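Local coordinates for protein heat-inducible transcription repressor HrcA (Thermotoga maritima, PDB 1STZ) that probably represses the class I heat-shock operons grpE-dnaK-dnaJ and groELS by binding DNA, and so prevents their induction, at residues A128-G133 / H318-Y323; E138-R143 / G292-G297; Q40-V45 / A53-D58. All blocks are in the same frame, centred on the assembly; numbering follows the deposited sequence.

Contact 1: A128-G133 / H318-Y323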
loop_
_atom_site.group_PDB
_atom_site.type_symbol
_atom_site.label_atom_id
_atom_site.label_comp_id
_atom_site.label_asym_id
_atom_site.label_seq_id
_atom_site.Cartn_x
_atom_site.Cartn_y
_atom_site.Cartn_z
ATOM N N ALA A 128 9.884 6.883 7.289
ATOM C CA ALA A 128 9.807 6.830 8.755
ATOM C C ALA A 128 9.142 5.550 9.233
ATOM O O ALA A 128 9.627 4.885 10.153
ATOM C CB ALA A 128 9.022 8.032 9.297
ATOM N N ARG A 129 8.023 5.208 8.617
ATOM C CA ARG A 129 7.285 4.009 9.002
ATOM C C ARG A 129 8.069 2.710 8.820
ATOM O O ARG A 129 8.095 1.878 9.720
ATOM C CB ARG A 129 5.992 3.918 8.223
ATOM C CG ARG A 129 5.152 2.738 8.615
ATOM C CD ARG A 129 3.705 2.893 8.255
ATOM N NE ARG A 129 3.524 3.239 6.847
ATOM C CZ ARG A 129 2.377 3.111 6.178
ATOM N NH1 ARG A 129 1.288 2.625 6.778
ATOM N NH2 ARG A 129 2.314 3.471 4.896
ATOM N N LEU A 130 8.726 2.557 7.681
ATOM C CA LEU A 130 9.402 1.310 7.331
ATOM C C LEU A 130 10.727 1.101 8.072
ATOM O O LEU A 130 11.202 -0.012 8.166
ATOM C CB LEU A 130 9.670 1.263 5.829
ATOM C CG LEU A 130 8.468 1.286 4.900
ATOM C CD1 LEU A 130 8.917 1.028 3.473
ATOM C CD2 LEU A 130 7.399 0.283 5.342
ATOM N N THR A 131 11.332 2.173 8.563
ATOM C CA THR A 131 12.594 2.091 9.285
ATOM C C THR A 131 12.471 2.365 10.786
ATOM O O THR A 131 13.477 2.347 11.487
ATOM C CB THR A 131 13.585 3.095 8.726
ATOM O OG1 THR A 131 13.076 4.420 8.924
ATOM C CG2 THR A 131 13.754 2.920 7.231
ATOM N N GLU A 132 11.269 2.659 11.260
ATOM C CA GLU A 132 11.048 3.098 12.632
ATOM C C GLU A 132 12.013 4.211 13.009
ATOM O O GLU A 132 12.632 4.177 14.083
ATOM C CB GLU A 132 11.184 1.914 13.607
ATOM C CG GLU A 132 10.220 0.759 13.339
ATOM C CD GLU A 132 10.652 -0.533 14.033
ATOM O OE1 GLU A 132 11.881 -0.760 14.202
ATOM O OE2 GLU A 132 9.767 -1.343 14.397
ATOM N N GLY A 133 12.147 5.191 12.116
ATOM C CA GLY A 133 13.007 6.340 12.352
ATOM C C GLY A 133 12.303 7.683 12.339
ATOM O O GLY A 133 11.066 7.781 12.227
ATOM N N HIS A 318 19.145 1.213 4.755
ATOM C CA HIS A 318 19.867 1.605 3.547
ATOM C C HIS A 318 19.007 1.377 2.326
ATOM O O HIS A 318 18.885 2.247 1.466
ATOM C CB HIS A 318 21.172 0.826 3.364
ATOM C CG HIS A 318 21.916 1.225 2.133
ATOM N ND1 HIS A 318 21.891 0.480 0.976
ATOM C CD2 HIS A 318 22.672 2.319 1.863
ATOM C CE1 HIS A 318 22.594 1.099 0.045
ATOM N NE2 HIS A 318 23.085 2.213 0.558
ATOM N N ARG A 319 18.410 0.200 2.249
ATOM C CA ARG A 319 17.590 -0.168 1.106
ATOM C C ARG A 319 16.389 0.763 0.937
ATOM O O ARG A 319 16.105 1.204 -0.166
ATOM C CB ARG A 319 17.118 -1.593 1.289
ATOM C CG ARG A 319 16.187 -2.133 0.233
ATOM C CD ARG A 319 15.242 -3.179 0.795
ATOM N NE ARG A 319 15.988 -4.104 1.622
ATOM C CZ ARG A 319 15.577 -4.671 2.750
ATOM N NH1 ARG A 319 14.365 -4.481 3.246
ATOM N NH2 ARG A 319 16.411 -5.473 3.383
ATOM N N VAL A 320 15.679 1.016 2.024
ATOM C CA VAL A 320 14.486 1.829 2.004
ATOM C C VAL A 320 14.834 3.288 1.680
ATOM O O VAL A 320 14.123 3.925 0.919
ATOM C CB VAL A 320 13.726 1.752 3.342
ATOM C CG1 VAL A 320 12.611 2.755 3.396
ATOM C CG2 VAL A 320 13.155 0.388 3.535
ATOM N N PHE A 321 15.953 3.773 2.212
ATOM C CA PHE A 321 16.361 5.171 2.087
ATOM C C PHE A 321 16.761 5.426 0.672
ATOM O O PHE A 321 16.272 6.347 0.048
ATOM C CB PHE A 321 17.507 5.457 3.035
ATOM C CG PHE A 321 17.907 6.912 3.142
ATOM C CD1 PHE A 321 17.335 7.720 4.099
ATOM C CD2 PHE A 321 18.942 7.426 2.367
ATOM C CE1 PHE A 321 17.741 9.033 4.262
ATOM C CE2 PHE A 321 19.361 8.748 2.516
ATOM C CZ PHE A 321 18.750 9.556 3.449
ATOM N N GLU A 322 17.610 4.562 0.142
ATOM C CA GLU A 322 18.021 4.665 -1.237
ATOM C C GLU A 322 16.846 4.595 -2.254
ATOM O O GLU A 322 16.800 5.381 -3.200
ATOM C CB GLU A 322 19.064 3.595 -1.559
ATOM C CG GLU A 322 19.614 3.760 -2.959
ATOM C CD GLU A 322 20.704 2.770 -3.336
ATOM O OE1 GLU A 322 20.600 1.566 -2.995
ATOM O OE2 GLU A 322 21.653 3.204 -4.030
ATOM N N TYR A 323 15.919 3.661 -2.079
ATOM C CA TYR A 323 14.746 3.581 -2.972
ATOM C C TYR A 323 13.957 4.888 -2.995
ATOM O O TYR A 323 13.661 5.403 -4.060
ATOM C CB TYR A 323 13.824 2.431 -2.569
ATOM C CG TYR A 323 12.738 2.097 -3.571
ATOM C CD1 TYR A 323 12.955 1.156 -4.582
ATOM C CD2 TYR A 323 11.489 2.699 -3.506
ATOM C CE1 TYR A 323 11.962 0.840 -5.487
ATOM C CE2 TYR A 323 10.492 2.383 -4.410
ATOM C CZ TYR A 323 10.733 1.469 -5.394
ATOM O OH TYR A 323 9.730 1.160 -6.274
#

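Contact 2: E138-R143 / G292-G297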
loop_
_atom_site.group_PDB
_atom_site.type_symbol
_atom_site.label_atom_id
_atom_site.label_comp_id
_atom_site.label_asym_id
_atom_site.label_seq_id
_atom_site.Cartn_x
_atom_site.Cartn_y
_atom_site.Cartn_z
ATOM N N GLU A 138 14.419 18.292 3.576
ATOM C CA GLU A 138 14.547 19.674 3.185
ATOM C C GLU A 138 13.642 19.979 1.961
ATOM O O GLU A 138 13.817 19.374 0.906
ATOM C CB GLU A 138 16.007 19.964 2.869
ATOM C CG GLU A 138 16.373 21.430 2.883
ATOM C CD GLU A 138 17.834 21.685 2.568
ATOM O OE1 GLU A 138 18.501 20.826 1.935
ATOM O OE2 GLU A 138 18.320 22.777 2.937
ATOM N N ARG A 139 12.678 20.894 2.130
ATOM C CA ARG A 139 11.825 21.387 1.047
ATOM C C ARG A 139 12.650 22.192 0.032
ATOM O O ARG A 139 13.687 22.746 0.368
ATOM C CB ARG A 139 10.692 22.278 1.602
ATOM C CG ARG A 139 9.753 21.576 2.557
ATOM C CD ARG A 139 8.567 22.421 3.023
ATOM N NE ARG A 139 7.511 21.593 3.608
ATOM C CZ ARG A 139 7.317 21.351 4.905
ATOM N NH1 ARG A 139 8.116 21.838 5.849
ATOM N NH2 ARG A 139 6.297 20.587 5.269
ATOM N N PRO A 140 12.197 22.291 -1.207
ATOM C CA PRO A 140 12.927 23.095 -2.188
ATOM C C PRO A 140 13.072 24.535 -1.676
ATOM O O PRO A 140 12.148 25.075 -1.062
ATOM C CB PRO A 140 12.027 23.033 -3.426
ATOM C CG PRO A 140 11.238 21.799 -3.241
ATOM C CD PRO A 140 10.964 21.719 -1.775
ATOM N N ASN A 141 14.237 25.130 -1.896
ATOM C CA ASN A 141 14.514 26.477 -1.414
ATOM C C ASN A 141 13.629 27.477 -2.152
ATOM O O ASN A 141 13.585 27.477 -3.371
ATOM C CB ASN A 141 15.995 26.800 -1.610
ATOM C CG ASN A 141 16.477 27.967 -0.751
ATOM O OD1 ASN A 141 15.758 28.960 -0.536
ATOM N ND2 ASN A 141 17.711 27.855 -0.260
ATOM N N THR A 142 12.889 28.292 -1.397
ATOM C CA THR A 142 11.988 29.296 -1.981
ATOM C C THR A 142 12.720 30.440 -2.662
ATOM O O THR A 142 12.151 31.141 -3.488
ATOM C CB THR A 142 11.039 29.883 -0.924
ATOM O OG1 THR A 142 11.781 30.393 0.189
ATOM C CG2 THR A 142 10.145 28.810 -0.349
ATOM N N ARG A 143 13.980 30.641 -2.294
ATOM C CA ARG A 143 14.780 31.745 -2.821
ATOM C C ARG A 143 14.757 31.885 -4.352
ATOM O O ARG A 143 14.707 32.997 -4.858
ATOM C CB ARG A 143 16.225 31.609 -2.320
ATOM C CG ARG A 143 17.231 32.529 -2.985
ATOM C CD ARG A 143 18.649 32.251 -2.526
ATOM N NE ARG A 143 19.614 32.361 -3.620
ATOM C CZ ARG A 143 20.829 31.810 -3.615
ATOM N NH1 ARG A 143 21.253 31.093 -2.567
ATOM N NH2 ARG A 143 21.630 31.983 -4.668
ATOM N N GLY A 292 21.442 11.999 2.360
ATOM C CA GLY A 292 21.599 12.028 0.916
ATOM C C GLY A 292 20.782 13.185 0.347
ATOM O O GLY A 292 20.039 13.839 1.069
ATOM N N LYS A 293 20.906 13.435 -0.944
ATOM C CA LYS A 293 20.145 14.492 -1.592
ATOM C C LYS A 293 19.234 13.921 -2.655
ATOM O O LYS A 293 19.527 12.882 -3.226
ATOM C CB LYS A 293 21.082 15.501 -2.225
ATOM C CG LYS A 293 22.090 16.105 -1.276
ATOM C CD LYS A 293 22.757 17.308 -1.902
ATOM C CE LYS A 293 23.897 17.838 -1.067
ATOM N NZ LYS A 293 25.121 17.040 -1.285
ATOM N N TYR A 294 18.129 14.613 -2.909
ATOM C CA TYR A 294 17.297 14.365 -4.074
ATOM C C TYR A 294 17.542 15.499 -5.075
ATOM O O TYR A 294 17.865 16.624 -4.678
ATOM C CB TYR A 294 15.811 14.193 -3.693
ATOM C CG TYR A 294 15.091 15.405 -3.161
ATOM C CD1 TYR A 294 14.191 16.115 -3.951
ATOM C CD2 TYR A 294 15.240 15.797 -1.850
ATOM C CE1 TYR A 294 13.523 17.228 -3.452
ATOM C CE2 TYR A 294 14.579 16.911 -1.342
ATOM C CZ TYR A 294 13.718 17.614 -2.133
ATOM O OH TYR A 294 13.062 18.715 -1.598
ATOM N N PHE A 295 17.417 15.175 -6.358
ATOM C CA PHE A 295 17.890 16.016 -7.438
ATOM C C PHE A 295 16.816 16.286 -8.486
ATOM O O PHE A 295 15.931 15.472 -8.731
ATOM C CB PHE A 295 19.050 15.329 -8.184
ATOM C CG PHE A 295 20.308 15.156 -7.373
ATOM C CD1 PHE A 295 20.422 14.121 -6.466
ATOM C CD2 PHE A 295 21.385 16.009 -7.552
ATOM C CE1 PHE A 295 21.588 13.954 -5.714
ATOM C CE2 PHE A 295 22.552 15.845 -6.831
ATOM C CZ PHE A 295 22.660 14.813 -5.908
ATOM N N LYS A 296 16.959 17.431 -9.144
ATOM C CA LYS A 296 16.320 17.698 -10.423
ATOM C C LYS A 296 17.393 17.631 -11.493
ATOM O O LYS A 296 18.066 18.610 -11.768
ATOM C CB LYS A 296 15.663 19.077 -10.385
ATOM C CG LYS A 296 15.061 19.531 -11.709
ATOM C CD LYS A 296 14.820 21.044 -11.735
ATOM C CE LYS A 296 16.103 21.858 -11.705
ATOM N NZ LYS A 296 16.967 21.561 -12.886
ATOM N N GLY A 297 17.570 16.462 -12.090
ATOM C CA GLY A 297 18.656 16.245 -13.031
ATOM C C GLY A 297 19.961 16.166 -12.264
ATOM O O GLY A 297 20.096 15.345 -11.362
#

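Contact 3: Q40-V45 / A53-D58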
loop_
_atom_site.group_PDB
_atom_site.type_symbol
_atom_site.label_atom_id
_atom_site.label_comp_id
_atom_site.label_asym_id
_atom_site.label_seq_id
_atom_site.Cartn_x
_atom_site.Cartn_y
_atom_site.Cartn_z
ATOM N N GLN A 40 28.622 -18.708 23.645
ATOM C CA GLN A 40 27.608 -19.751 23.533
ATOM C C GLN A 40 26.445 -19.318 22.644
ATOM O O GLN A 40 25.854 -20.153 21.961
ATOM C CB GLN A 40 27.071 -20.164 24.914
ATOM C CG GLN A 40 28.132 -20.465 25.985
ATOM C CD GLN A 40 29.370 -21.180 25.447
ATOM O OE1 GLN A 40 30.292 -20.539 24.932
ATOM N NE2 GLN A 40 29.396 -22.500 25.577
ATOM N N ARG A 41 26.113 -18.026 22.658
ATOM C CA ARG A 41 25.035 -17.511 21.815
ATOM C C ARG A 41 25.417 -17.589 20.345
ATOM O O ARG A 41 24.606 -18.025 19.532
ATOM C CB ARG A 41 24.663 -16.057 22.160
ATOM C CG ARG A 41 23.691 -15.893 23.342
ATOM C CD ARG A 41 22.198 -16.184 23.064
ATOM N NE ARG A 41 21.822 -16.143 21.645
ATOM C CZ ARG A 41 20.843 -16.873 21.098
ATOM N NH1 ARG A 41 20.105 -17.703 21.831
ATOM N NH2 ARG A 41 20.594 -16.772 19.800
ATOM N N VAL A 42 26.638 -17.174 19.996
ATOM C CA VAL A 42 27.008 -17.090 18.575
ATOM C C VAL A 42 27.045 -18.479 17.929
ATOM O O VAL A 42 26.760 -18.616 16.745
ATOM C CB VAL A 42 28.335 -16.280 18.279
ATOM C CG1 VAL A 42 28.640 -15.261 19.360
ATOM C CG2 VAL A 42 29.529 -17.189 18.041
ATOM N N LEU A 43 27.379 -19.496 18.714
ATOM C CA LEU A 43 27.389 -20.865 18.215
ATOM C C LEU A 43 25.976 -21.362 17.927
ATOM O O LEU A 43 25.756 -22.071 16.948
ATOM C CB LEU A 43 28.066 -21.794 19.223
ATOM C CG LEU A 43 29.577 -21.639 19.378
ATOM C CD1 LEU A 43 30.122 -22.737 20.278
ATOM C CD2 LEU A 43 30.273 -21.648 18.017
ATOM N N GLU A 44 25.030 -20.993 18.788
ATOM C CA GLU A 44 23.635 -21.415 18.652
ATOM C C GLU A 44 22.949 -20.763 17.454
ATOM O O GLU A 44 22.135 -21.399 16.785
ATOM C CB GLU A 44 22.845 -21.102 19.932
ATOM C CG GLU A 44 22.813 -22.251 20.931
ATOM C CD GLU A 44 22.685 -21.799 22.380
ATOM O OE1 GLU A 44 23.056 -22.595 23.279
ATOM O OE2 GLU A 44 22.213 -20.660 22.623
ATOM N N VAL A 45 23.291 -19.506 17.187
ATOM C CA VAL A 45 22.595 -18.704 16.182
ATOM C C VAL A 45 23.206 -18.863 14.789
ATOM O O VAL A 45 22.601 -18.466 13.788
ATOM C CB VAL A 45 22.562 -17.206 16.580
ATOM C CG1 VAL A 45 23.884 -16.489 16.243
ATOM C CG2 VAL A 45 21.395 -16.503 15.912
ATOM N N ALA A 53 35.661 -22.485 23.081
ATOM C CA ALA A 53 36.878 -21.810 23.535
ATOM C C ALA A 53 37.460 -20.925 22.428
ATOM O O ALA A 53 37.971 -19.838 22.694
ATOM C CB ALA A 53 37.908 -22.825 24.001
ATOM N N THR A 54 37.363 -21.398 21.189
ATOM C CA THR A 54 37.881 -20.683 20.025
ATOM C C THR A 54 37.131 -19.385 19.797
ATOM O O THR A 54 37.732 -18.391 19.399
ATOM C CB THR A 54 37.783 -21.568 18.758
ATOM O OG1 THR A 54 38.585 -22.747 18.922
ATOM C CG2 THR A 54 38.385 -20.872 17.537
ATOM N N ILE A 55 35.824 -19.402 20.053
ATOM C CA ILE A 55 34.978 -18.222 19.861
ATOM C C ILE A 55 35.298 -17.150 20.897
ATOM O O ILE A 55 35.294 -15.968 20.581
ATOM C CB ILE A 55 33.469 -18.592 19.943
ATOM C CG1 ILE A 55 33.082 -19.619 18.867
ATOM C CG2 ILE A 55 32.598 -17.348 19.828
ATOM C CD1 ILE A 55 33.156 -19.129 17.443
ATOM N N ARG A 56 35.555 -17.566 22.132
ATOM C CA ARG A 56 35.933 -16.640 23.195
ATOM C C ARG A 56 37.274 -15.973 22.898
ATOM O O ARG A 56 37.456 -14.792 23.189
ATOM C CB ARG A 56 36.023 -17.360 24.539
ATOM C CG ARG A 56 34.686 -17.776 25.134
ATOM C CD ARG A 56 34.831 -18.527 26.464
ATOM N NE ARG A 56 35.641 -17.742 27.399
ATOM C CZ ARG A 56 36.674 -18.184 28.117
ATOM N NH1 ARG A 56 37.066 -19.455 28.074
ATOM N NH2 ARG A 56 37.321 -17.333 28.908
ATOM N N ASN A 57 38.206 -16.745 22.336
ATOM C CA ASN A 57 39.516 -16.229 21.930
ATOM C C ASN A 57 39.400 -15.208 20.807
ATOM O O ASN A 57 40.171 -14.259 20.742
ATOM C CB ASN A 57 40.432 -17.366 21.467
ATOM C CG ASN A 57 41.122 -18.065 22.613
ATOM O OD1 ASN A 57 40.895 -19.252 22.857
ATOM N ND2 ASN A 57 41.979 -17.339 23.320
ATOM N N ASP A 58 38.447 -15.437 19.908
ATOM C CA ASP A 58 38.162 -14.502 18.827
ATOM C C ASP A 58 37.538 -13.242 19.395
ATOM O O ASP A 58 37.825 -12.146 18.930
ATOM C CB ASP A 58 37.203 -15.123 17.811
ATOM C CG ASP A 58 37.790 -16.319 17.113
ATOM O OD1 ASP A 58 39.030 -16.477 17.126
ATOM O OD2 ASP A 58 37.081 -17.169 16.530
#

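Contact 1: A128-G133 / H318-Y323
V320, on helix 314-334, pushes one methyl into the notch between L130 and T131 at the C-terminal end of helix 116-131. The valine has CG1 anti to its own backbone N (chi1 171°), which turns that methyl to the facing helix. V320 CG1 lies 4.0 Å from T131 CG2 and 4.1 Å from L130 CD1, while V320 CB is 4.1 Å from T131 CG2. The leucine meets the valine at about a right angle, and the threonine comes in on a slant. T131 divides its work. OG1 sits over the backbone, between N and the carbonyl carbon, and hydrogen-bonds to L127 O one turn back, which leaves the methyl CG2 to face V320. V105 of helix 103-106 touches both L130 and V320, and T131 also packs on L306 of strand 299-309.

The other side is much looser. Past T131 the chain leaves helical geometry at E132, which has positive phi and is exposed. R319, next to V320, forms salt bridges through NH1 with D102 and with E180 of the second subunit. L182 of that subunit packs on both R129 and L130.

Across the two segments the meeting is entirely between carbon atoms, and the one polar side-chain atom of the three touching residues, T131 OG1, is satisfied within its own helix. The helices are therefore held here by apolar burial, with the charge of R319 paired beside it, to D102 and to the second subunit.

Contact 2: E138-R143 / G292-G297
Y294 has CG held between its own backbone N and carbonyl carbon (chi1 67°), which directs the ring axis and the hydroxyl out from strand 287-296 toward E138 and P140; chi2, 104°, sets only the tilt of the ring plane and so brings E138 O level with the ring at its edge. The phenol oxygen ends 2.7 Å from E138 O and donates its proton there. The hydroxyl stands in the carbonyl plane with a C=O...donor angle of 151°, about 30° off the C=O direction. E138 O is also near the ring carbon Y294 CE2, at 3.4 Å. P140 crosses the tyrosine at about a right angle and brings its ring carbons to the hydroxyl: P140 CD is 3.7 Å and P140 CG 3.9 Å from Y294 OH. The oxygen is thus flanked by the carbonyl it bonds and by the proline's aliphatic edge.

In the five-stranded antiparallel sheet of the C-terminal domain, assigned by sequence to the GAF clan, strand 299-309 runs between strands 134-138 and 287-296 and pairs its S303 and I301 with the backbones of E138 and Y294 respectively, so the tyrosine spans a whole strand to reach the last residue of 134-138. Helix 314-334 packs on the same ring through L325, L328 and S329, and its F332 meets both Y294 and P140.

The carboxylate of E138 takes no part in the tyrosine bond, since OE1 accepts from S303 N, and R139 forms a salt bridge with E117 through NH2. Farther along, N141 OD1 accepts from R143 N at 3.0 Å, the donor tilted off the amide plane, an Asx turn in the loop that follows the strand.

Contact 3: Q40-V45 / A53-D58
Helices 39-45 and 52-64, joined by a short connection, fit the helix-turn-helix of a winged-helix DNA-binding domain, with helix 52-64 in the place of the recognition helix and the hairpin 68-69/78-79 as the probable wing. I55 supplies the whole of the second helix's side of this contact, touching both V42 and L43. Its CG2 meets V42 CG2 tip to tip at 3.6 Å. The other branch slides past L43 in the opposite direction, with I55 CG1 3.6 Å from L43 CD2 and I55 CD1 3.9 Å from the same methyl. With CG1 anti to the carbonyl carbon (chi1 -60°) and CG2 anti to the backbone N, the fork of the isoleucine opens onto both neighbours at once. Helix 17-33 adds V22 against I55 and I26 against V42. Cut back to an alanine, I55 would lose both branches, and V42 CG2 and L43 CD2 would probably face a gap. The touching atoms are all carbon; the polar Q40 and R56 lie at the margin without bonding across, and D58 pairs with R18 and Q19 of helix 17-33. The pairing across the two segments thus rests on branched aliphatic shape rather than on charge.

In the fold
Contact 3 comes first along the chain, in the N-terminal DNA-binding region; 128-133 then opens contact 1, and contact 2 lies nested inside the loop it closes. Contacts 1 and 2 are neighbours, centres about 19 Å apart, and touch where F321 CZ lies 3.8 Å from G292 N. Both use helix 314-334 against the five-stranded sheet, contact 1 by pairing it with helix 116-131 and contact 2 by packing Y294 on it. Contact 3 stands apart, its centre about 32 Å and about 48 Å from those of contacts 1 and 2. The second subunit reaches contact 1 alone, consistent with a C-terminal domain that dimerises while the helix-turn-helix stands away from it.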